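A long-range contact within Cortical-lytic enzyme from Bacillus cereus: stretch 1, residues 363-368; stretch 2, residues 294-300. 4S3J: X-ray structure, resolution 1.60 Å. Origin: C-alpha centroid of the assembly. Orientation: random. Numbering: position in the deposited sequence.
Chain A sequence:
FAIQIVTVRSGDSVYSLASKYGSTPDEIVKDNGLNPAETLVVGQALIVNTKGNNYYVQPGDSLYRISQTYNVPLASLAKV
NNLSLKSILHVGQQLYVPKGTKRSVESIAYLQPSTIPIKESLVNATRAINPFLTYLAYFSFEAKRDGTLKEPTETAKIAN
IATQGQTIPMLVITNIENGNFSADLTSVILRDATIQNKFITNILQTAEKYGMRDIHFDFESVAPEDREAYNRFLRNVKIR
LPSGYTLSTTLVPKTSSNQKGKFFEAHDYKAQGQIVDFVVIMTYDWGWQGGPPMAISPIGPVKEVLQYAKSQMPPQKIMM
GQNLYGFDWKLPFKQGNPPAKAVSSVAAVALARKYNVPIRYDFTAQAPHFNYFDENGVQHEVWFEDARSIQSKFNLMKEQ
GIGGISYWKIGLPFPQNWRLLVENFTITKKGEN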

# COMPACT_ATOMS: atom_id res chain seq x y z
N PHE A 363 -4.72 4.70 -18.45
CA PHE A 363 -4.87 3.24 -18.51
C PHE A 363 -3.54 2.49 -18.67
O PHE A 363 -3.50 1.28 -18.47
CB PHE A 363 -5.83 2.88 -19.64
CG PHE A 363 -7.26 3.20 -19.33
CD1 PHE A 363 -7.78 4.46 -19.60
CD2 PHE A 363 -8.09 2.27 -18.73
CE1 PHE A 363 -9.08 4.77 -19.28
CE2 PHE A 363 -9.39 2.58 -18.41
CZ PHE A 363 -9.88 3.82 -18.68
N THR A 364 -2.48 3.20 -19.04
CA THR A 364 -1.15 2.60 -19.10
C THR A 364 -0.50 2.54 -17.72
O THR A 364 -0.05 1.47 -17.28
CB THR A 364 -0.25 3.36 -20.10
OG1 THR A 364 -0.87 3.28 -21.40
CG2 THR A 364 1.15 2.75 -20.18
N ALA A 365 -0.44 3.67 -17.02
CA ALA A 365 0.04 3.69 -15.66
C ALA A 365 -0.91 3.01 -14.69
O ALA A 365 -0.48 2.54 -13.63
CB ALA A 365 0.28 5.13 -15.21
N GLN A 366 -2.20 2.98 -15.04
CA GLN A 366 -3.31 2.63 -14.15
C GLN A 366 -3.31 3.55 -12.93
O GLN A 366 -2.93 3.16 -11.83
CB GLN A 366 -3.27 1.13 -13.74
CG GLN A 366 -3.62 0.16 -14.88
CD GLN A 366 -5.10 0.15 -15.23
OE1 GLN A 366 -5.95 0.13 -14.34
NE2 GLN A 366 -5.40 0.13 -16.52
N ALA A 367 -3.69 4.81 -13.18
CA ALA A 367 -3.74 5.82 -12.13
C ALA A 367 -4.61 7.01 -12.52
O ALA A 367 -4.61 7.43 -13.69
CB ALA A 367 -2.35 6.31 -11.81
N PRO A 368 -5.34 7.56 -11.54
CA PRO A 368 -6.14 8.77 -11.76
C PRO A 368 -5.30 10.03 -11.64
O PRO A 368 -4.30 10.05 -10.90
CB PRO A 368 -7.18 8.70 -10.66
CG PRO A 368 -6.43 8.04 -9.52
CD PRO A 368 -5.55 7.01 -10.18
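Stretch 2 294-300: MAISPIG

Stretch 2 comes to stretch 1 as an irregular loop, with Ala295 and Pro298 extended and Ile296 at helical angles between them, and leaves it as the first turn of a helix, which begins at Ile299 and runs on beyond Gly300. The two segments run in opposite senses: Ala295 lies nearest Ala367, with CA atoms 6.3 Å apart, and three residues later Pro298 lies nearest Ala365, with CA atoms 4.4 Å apart. No strand ladder joins them. One direct hydrogen bond, two waters and a small apolar patch make up the contact, which buries 229 Å² in all.

Met294 takes no part; its side chain stays at least 7.6 Å from stretch 1. Contact begins at Ala295, which is buried and directs its CA-to-CB bond toward the other stretch. Its CB lies 3.9 Å from CB of Ala365 and 4.0 Å from CB of Ala367, so a single methyl touches two others. Side chains this short let the backbones come close while still giving apolar contact.

Ile296 and Ser297 do not touch stretch 1 directly. The hydroxyl of Ser297 is hydrogen-bonded elsewhere in the structure, but its backbone carbonyl still serves the contact: water 1 lies 2.8 Å from Ser297 O and 2.7 Å from Gln366 O, in a position to bridge two carbonyls that, both being acceptors, could not bond to each other.

Pro298 occupies the N-cap position. Its phi of -57° is a value the proline ring readily accommodates, and its psi of 137° keeps it extended just before the chain turns into the helix. Its CB packs 4.2 Å from CB of Ala365, and its CA makes a CA-H...O contact of 3.5 Å with Ala365 O.

That same oxygen receives the direct hydrogen bond, from Ile299 N to Ala365 O, at 3.0 Å with an angle of 156° at the hydrogen. A backbone NH in the first turn of a helix has no carbonyl of its own helix to bind, and here the loop carbonyl of Ala365 takes that place. Ile299 also points its CA-to-CB bond toward stretch 1. The branched side chain places CG2 3.8 Å from Thr364 O and 3.8 Å from Gln366 CG, covering the aliphatic part of the glutamine. The end of Gln366 leads away, and its NE2 donates to Phe363 O at 3.0 Å, while its two methylenes, CB and CG, meet the isoleucine.

At Gly300 the link passes through water 2, which accepts from Gly300 N at 2.9 Å and donates to Thr364 O at 2.9 Å. Thus a second NH of the helix start is tied to stretch 1, this time through solvent.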

# COMPACT_ATOMS: atom_id res chain seq x y z
N MET A 294 3.90 12.79 -12.14
CA MET A 294 3.64 11.54 -12.84
C MET A 294 3.08 10.54 -11.81
O MET A 294 3.11 10.80 -10.61
CB MET A 294 4.91 10.97 -13.49
CG MET A 294 5.95 10.60 -12.50
SD MET A 294 7.48 10.01 -13.29
CE MET A 294 8.00 11.49 -14.15
N ALA A 295 2.57 9.41 -12.30
CA ALA A 295 2.01 8.39 -11.40
C ALA A 295 3.04 7.98 -10.33
O ALA A 295 4.21 7.76 -10.65
CB ALA A 295 1.57 7.20 -12.17
N ILE A 296 2.58 7.81 -9.10
CA ILE A 296 3.47 7.45 -7.99
C ILE A 296 3.94 6.00 -8.10
O ILE A 296 5.11 5.70 -7.82
CB ILE A 296 2.78 7.69 -6.60
CG1 ILE A 296 2.67 9.19 -6.27
CG2 ILE A 296 3.57 7.07 -5.46
CD1 ILE A 296 1.76 9.95 -7.09
N SER A 297 3.05 5.09 -8.48
CA SER A 297 3.39 3.67 -8.58
C SER A 297 2.80 3.03 -9.85
O SER A 297 1.88 2.19 -9.79
CB SER A 297 2.92 2.94 -7.32
OG SER A 297 1.54 3.15 -7.09
N PRO A 298 3.30 3.45 -11.03
CA PRO A 298 2.77 2.96 -12.32
C PRO A 298 2.86 1.43 -12.39
O PRO A 298 3.87 0.88 -11.96
CB PRO A 298 3.69 3.63 -13.34
CG PRO A 298 4.94 3.92 -12.59
CD PRO A 298 4.49 4.29 -11.21
N ILE A 299 1.82 0.77 -12.88
CA ILE A 299 1.69 -0.67 -12.70
C ILE A 299 2.69 -1.47 -13.53
O ILE A 299 3.09 -2.55 -13.14
CB ILE A 299 0.24 -1.10 -12.99
CG1 ILE A 299 -0.03 -2.47 -12.38
CG2 ILE A 299 -0.04 -1.05 -14.47
CD1 ILE A 299 -1.51 -2.80 -12.26
N GLY A 300 3.11 -0.96 -14.68
CA GLY A 300 4.10 -1.64 -15.50
C GLY A 300 5.42 -1.82 -14.76
O GLY A 300 5.91 -2.95 -14.60
O HOH W 1 -0.59 3.29 -10.50
O HOH W 2 2.72 1.29 -16.51